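Side-chain contacts in twitching motility protein PilT (Aquifex aeolicus, PDB 2EYU), which probably hydrolyses ATP as a P-loop motor of the type II/IV secretion family to retract type IV pili and drive twitching motility: residues H140-I145 against E152-V157; R118-G123 against S159-G164. The protein carries 1 engineered substitution. All coordinates share one frame; numbering follows the deposited sequence.

Interaction 1 of 2, residues H140-I145 against E152-V157; sequences HRIVDI and EQVRIV
Val154 meets Ile142 and Val143 across a helical hairpin, in which the chain leaves helix 135-144, turns over a few residues and comes back as helix 151-161. The axes of 140-144 and 152-157 come within 9.2 Å, their directions 138° apart, and the pairing illustrates how a small aliphatic interface can join two consecutive helices with no hydrogen bond between the two segments. Val154 points its CB at the partner helix and serves two residues with one methyl. Its CG1, anti to the backbone N (chi1 -173°), lies 4.1 Å from Ile142 CG2, the isoleucine lying nearly perpendicular to the valine. The same CG1 is 4.0 Å from Val143 CG2, but here the two valines run alongside one another, pointing opposite ways. Leu130 of strand 125-130 touches the side chain of Ile142, so the hairpin packs on the P-loop NTPase core, while Phe146 borders Val154. One residue on, Arg155 offers its CA first and its guanidinium second. Val143 CG2 lies 4.1 Å from Arg155 CA, and the arginine then bends at chi3 (-6°), turning its guanidinium back beside the valine; NH1 comes within 4.0 Å of Val143 CG1, which meets the group obliquely.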
loop_
_atom_site.group_PDB
_atom_site.type_symbol
_atom_site.label_atom_id
_atom_site.label_comp_id
_atom_site.label_asym_id
_atom_site.label_seq_id
_atom_site.Cartn_x
_atom_site.Cartn_y
_atom_site.Cartn_z
ATOM N N HIS A 140 11.095 2.751 5.938
ATOM C CA HIS A 140 12.328 3.531 5.928
ATOM C C HIS A 140 12.291 4.710 4.979
ATOM O O HIS A 140 12.826 5.799 5.233
ATOM C CB HIS A 140 13.446 2.569 5.508
ATOM C CG HIS A 140 13.884 1.655 6.611
ATOM N ND1 HIS A 140 14.247 2.103 7.862
ATOM C CD2 HIS A 140 14.035 0.316 6.642
ATOM C CE1 HIS A 140 14.596 1.079 8.619
ATOM N NE2 HIS A 140 14.468 -0.024 7.895
ATOM N N ARG A 141 11.665 4.543 3.811
ATOM C CA ARG A 141 11.556 5.672 2.895
ATOM C C ARG A 141 10.700 6.771 3.499
ATOM O O ARG A 141 11.003 7.965 3.437
ATOM C CB ARG A 141 10.953 5.228 1.560
ATOM C CG ARG A 141 10.509 6.370 0.662
ATOM C CD ARG A 141 11.462 6.652 -0.475
ATOM N NE ARG A 141 11.854 5.505 -1.262
ATOM C CZ ARG A 141 11.604 5.234 -2.535
ATOM N NH1 ARG A 141 10.899 6.056 -3.295
ATOM N NH2 ARG A 141 12.065 4.108 -3.072
ATOM N N ILE A 142 9.589 6.349 4.108
ATOM C CA ILE A 142 8.685 7.332 4.696
ATOM C C ILE A 142 9.424 8.091 5.793
ATOM O O ILE A 142 9.428 9.317 5.796
ATOM C CB ILE A 142 7.402 6.706 5.252
ATOM C CG1 ILE A 142 6.415 6.262 4.166
ATOM C CG2 ILE A 142 6.727 7.677 6.221
ATOM C CD1 ILE A 142 6.153 7.395 3.184
ATOM N N VAL A 143 10.066 7.374 6.715
ATOM C CA VAL A 143 10.699 8.075 7.827
ATOM C C VAL A 143 11.936 8.862 7.417
ATOM O O VAL A 143 12.124 10.012 7.820
ATOM C CB VAL A 143 11.094 7.050 8.915
ATOM C CG1 VAL A 143 12.001 7.710 9.946
ATOM C CG2 VAL A 143 9.834 6.469 9.527
ATOM N N ASP A 144 12.798 8.230 6.629
ATOM C CA ASP A 144 14.126 8.730 6.303
ATOM C C ASP A 144 14.079 9.989 5.465
ATOM O O ASP A 144 14.992 10.790 5.318
ATOM C CB ASP A 144 14.919 7.661 5.528
ATOM C CG ASP A 144 15.814 6.825 6.420
ATOM O OD1 ASP A 144 15.282 5.907 7.079
ATOM O OD2 ASP A 144 17.033 7.092 6.437
ATOM N N ILE A 145 12.918 10.203 4.827
ATOM C CA ILE A 145 12.918 11.425 4.004
ATOM C C ILE A 145 12.924 12.635 4.924
ATOM O O ILE A 145 13.303 13.711 4.482
ATOM C CB ILE A 145 11.732 11.405 3.045
ATOM C CG1 ILE A 145 10.367 11.349 3.724
ATOM C CG2 ILE A 145 11.895 10.240 2.070
ATOM C CD1 ILE A 145 9.454 10.280 3.168
ATOM N N GLU A 152 12.127 10.194 14.861
ATOM C CA GLU A 152 11.411 9.544 15.974
ATOM C C GLU A 152 9.922 9.884 15.955
ATOM O O GLU A 152 9.048 9.020 16.101
ATOM C CB GLU A 152 12.017 9.963 17.314
ATOM C CG GLU A 152 11.115 9.605 18.489
ATOM C CD GLU A 152 11.658 8.444 19.293
ATOM O OE1 GLU A 152 11.405 7.288 18.902
ATOM O OE2 GLU A 152 12.332 8.691 20.314
ATOM N N GLN A 153 9.642 11.157 15.712
ATOM C CA GLN A 153 8.298 11.696 15.555
ATOM C C GLN A 153 7.488 10.943 14.502
ATOM O O GLN A 153 6.494 10.293 14.821
ATOM C CB GLN A 153 8.349 13.183 15.206
ATOM C CG GLN A 153 7.118 13.914 15.737
ATOM C CD GLN A 153 7.097 15.390 15.405
ATOM O OE1 GLN A 153 8.001 16.144 15.752
ATOM N NE2 GLN A 153 6.043 15.789 14.700
ATOM N N VAL A 154 7.897 11.023 13.250
ATOM C CA VAL A 154 7.315 10.274 12.144
ATOM C C VAL A 154 7.216 8.802 12.407
ATOM O O VAL A 154 6.205 8.170 12.069
ATOM C CB VAL A 154 8.234 10.403 10.892
ATOM C CG1 VAL A 154 7.542 9.771 9.695
ATOM C CG2 VAL A 154 8.601 11.846 10.659
ATOM N N ARG A 155 8.261 8.206 13.014
ATOM C CA ARG A 155 8.133 6.757 13.226
ATOM C C ARG A 155 6.934 6.422 14.111
ATOM O O ARG A 155 6.152 5.512 13.825
ATOM C CB ARG A 155 9.408 6.175 13.817
ATOM C CG ARG A 155 9.517 4.661 13.762
ATOM C CD ARG A 155 10.753 4.161 14.490
ATOM N NE ARG A 155 11.622 5.234 14.946
ATOM C CZ ARG A 155 12.639 5.832 14.358
ATOM N NH1 ARG A 155 13.041 5.499 13.139
ATOM N NH2 ARG A 155 13.290 6.806 14.992
ATOM N N ILE A 156 6.746 7.152 15.199
ATOM C CA ILE A 156 5.665 6.812 16.144
ATOM C C ILE A 156 4.307 7.279 15.641
ATOM O O ILE A 156 3.300 6.657 15.976
ATOM C CB ILE A 156 6.002 7.378 17.538
ATOM C CG1 ILE A 156 7.142 6.628 18.229
ATOM C CG2 ILE A 156 4.744 7.430 18.412
ATOM C CD1 ILE A 156 8.186 7.476 18.906
ATOM N N VAL A 157 4.190 8.324 14.841
ATOM C CA VAL A 157 2.918 8.630 14.164
ATOM C C VAL A 157 2.490 7.454 13.307
ATOM O O VAL A 157 1.345 7.007 13.330
ATOM C CB VAL A 157 3.050 9.880 13.273
ATOM C CG1 VAL A 157 1.832 10.088 12.389
ATOM C CG2 VAL A 157 3.284 11.138 14.109
#

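Interaction 2 of 2, residues R118-G123 against S159-G164; sequences RAAETG and SFILQG
Ala120 and Ile161 meet where two helices of the P-loop NTPase core end: helix 110-121, whose chain goes on into strand 125-130, and helix 151-161, which passes directly into strand 162-171. The contact across the segments is apolar, and it shows how a single branched residue at a helix-to-strand junction can reach a neighbouring helix. Ile161 points its CB at the partner and extends CD1 to Ala120 CB, 3.4 Å away, closer than carbon atoms normally pack. CG1 is flanked by N and C (chi1 71°), while chi2 is extended and carries CD1 outward to the alanine. At the margin, Ile161 CG2 approaches Glu121 CB at 4.4 Å. Val126 of the adjoining strand also touches Ala120, so the alanine lies against both the strand and Ile161.

Hydrogen bonds act within each segment rather than between them. At the end of helix 110-121, Arg118 O accepts both Thr122 N, at 3.0 Å, and Thr122 OG1, at 3.2 Å. Beyond Ile161, the Gln163 side chain folds back: NE2 donates to Ile161 O at 2.6 Å. The bond is nearly straight (169°) and Ile161 O lies close to the Gln163 amide plane, but NE2 stands above the carbonyl plane of Ile161, not on a lone pair.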
loop_
_atom_site.group_PDB
_atom_site.type_symbol
_atom_site.label_atom_id
_atom_site.label_comp_id
_atom_site.label_asym_id
_atom_site.label_seq_id
_atom_site.Cartn_x
_atom_site.Cartn_y
_atom_site.Cartn_z
ATOM N N ARG A 118 -0.795 14.181 8.154
ATOM C CA ARG A 118 -1.743 14.908 9.017
ATOM C C ARG A 118 -3.165 14.527 8.610
ATOM O O ARG A 118 -4.022 14.317 9.482
ATOM C CB ARG A 118 -1.520 16.416 8.986
ATOM C CG ARG A 118 -0.265 16.851 9.740
ATOM C CD ARG A 118 -0.579 17.389 11.129
ATOM N NE ARG A 118 0.042 16.583 12.180
ATOM C CZ ARG A 118 1.331 16.659 12.494
ATOM N NH1 ARG A 118 1.841 15.902 13.455
ATOM N NH2 ARG A 118 2.114 17.507 11.821
ATOM N N ALA A 119 -3.403 14.428 7.297
ATOM C CA ALA A 119 -4.721 13.990 6.854
ATOM C C ALA A 119 -5.113 12.666 7.508
ATOM O O ALA A 119 -6.254 12.527 7.966
ATOM C CB ALA A 119 -4.781 13.857 5.345
ATOM N N ALA A 120 -4.175 11.721 7.526
ATOM C CA ALA A 120 -4.455 10.400 8.080
ATOM C C ALA A 120 -4.763 10.498 9.569
ATOM O O ALA A 120 -5.547 9.697 10.061
ATOM C CB ALA A 120 -3.313 9.426 7.872
ATOM N N GLU A 121 -4.166 11.441 10.297
ATOM C CA GLU A 121 -4.434 11.512 11.725
ATOM C C GLU A 121 -5.673 12.299 12.141
ATOM O O GLU A 121 -6.190 12.082 13.242
ATOM C CB GLU A 121 -3.269 12.198 12.466
ATOM C CG GLU A 121 -3.495 12.079 13.980
ATOM C CD GLU A 121 -2.350 12.675 14.774
ATOM O OE1 GLU A 121 -2.450 12.791 16.020
ATOM O OE2 GLU A 121 -1.345 13.031 14.120
ATOM N N THR A 122 -6.160 13.217 11.329
ATOM C CA THR A 122 -7.322 14.029 11.665
ATOM C C THR A 122 -8.610 13.530 11.023
ATOM O O THR A 122 -9.452 14.312 10.578
ATOM C CB THR A 122 -7.077 15.465 11.183
ATOM O OG1 THR A 122 -6.967 15.408 9.744
ATOM C CG2 THR A 122 -5.762 16.045 11.673
ATOM N N GLY A 123 -8.842 12.221 10.928
ATOM C CA GLY A 123 -10.114 11.732 10.475
ATOM C C GLY A 123 -10.244 11.451 9.002
ATOM O O GLY A 123 -11.343 11.439 8.463
ATOM N N SER A 159 3.249 4.436 13.704
ATOM C CA SER A 159 2.856 3.289 14.520
ATOM C C SER A 159 1.396 3.361 14.928
ATOM O O SER A 159 0.791 2.315 15.195
ATOM C CB SER A 159 3.767 3.158 15.747
ATOM O OG SER A 159 3.388 4.058 16.788
ATOM N N PHE A 160 0.825 4.569 15.002
ATOM C CA PHE A 160 -0.582 4.699 15.389
ATOM C C PHE A 160 -1.525 4.864 14.203
ATOM O O PHE A 160 -2.729 4.620 14.300
ATOM C CB PHE A 160 -0.795 5.925 16.257
ATOM C CG PHE A 160 -0.274 5.845 17.680
ATOM C CD1 PHE A 160 -1.075 5.313 18.676
ATOM C CD2 PHE A 160 0.995 6.311 17.944
ATOM C CE1 PHE A 160 -0.560 5.267 19.964
ATOM C CE2 PHE A 160 1.498 6.273 19.233
ATOM C CZ PHE A 160 0.702 5.744 20.232
ATOM N N ILE A 161 -1.018 5.329 13.061
ATOM C CA ILE A 161 -1.978 5.681 12.006
ATOM C C ILE A 161 -1.841 4.771 10.781
ATOM O O ILE A 161 -2.811 4.765 10.009
ATOM C CB ILE A 161 -1.838 7.147 11.586
ATOM C CG1 ILE A 161 -0.557 7.451 10.795
ATOM C CG2 ILE A 161 -1.922 8.066 12.802
ATOM C CD1 ILE A 161 -0.676 8.661 9.885
ATOM N N LEU A 162 -0.746 4.049 10.644
ATOM C CA LEU A 162 -0.557 3.067 9.573
ATOM C C LEU A 162 -1.610 1.976 9.628
ATOM O O LEU A 162 -1.798 1.310 10.651
ATOM C CB LEU A 162 0.854 2.456 9.636
ATOM C CG LEU A 162 1.244 1.540 8.471
ATOM C CD1 LEU A 162 1.102 2.227 7.115
ATOM C CD2 LEU A 162 2.667 1.036 8.657
ATOM N N GLN A 163 -2.327 1.767 8.531
ATOM C CA GLN A 163 -3.412 0.790 8.473
ATOM C C GLN A 163 -2.989 -0.462 7.726
ATOM O O GLN A 163 -3.367 -1.599 7.997
ATOM C CB GLN A 163 -4.615 1.424 7.760
ATOM C CG GLN A 163 -5.207 2.544 8.631
ATOM C CD GLN A 163 -5.157 2.124 10.094
ATOM O OE1 GLN A 163 -5.928 1.262 10.509
ATOM N NE2 GLN A 163 -4.244 2.721 10.851
ATOM N N GLY A 164 -2.138 -0.239 6.716
ATOM C CA GLY A 164 -1.756 -1.465 5.970
ATOM C C GLY A 164 -0.745 -1.071 4.910
ATOM O O GLY A 164 -0.794 0.031 4.355
#

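How the interactions relate
From the N terminus, the first residues to take part are those of 118-123, at the end of helix 110-121. The chain then runs through strand 125-130 and enters helix 135-144, reaching 140-145. A short turn leads into 152-157, where interaction 1 closes its small loop. Just two residues past 157, segment 159-164, the end of the same helix and the start of strand 162-171, closes the much longer loop of interaction 2. Interaction 1 is therefore nested inside interaction 2, without crossing, their centres 13 Å apart. Helix 151-161 serves both: its earlier part joins helix 135-144, and its end joins helix 110-121, as the chain enters the central sheet beside strand 26-31.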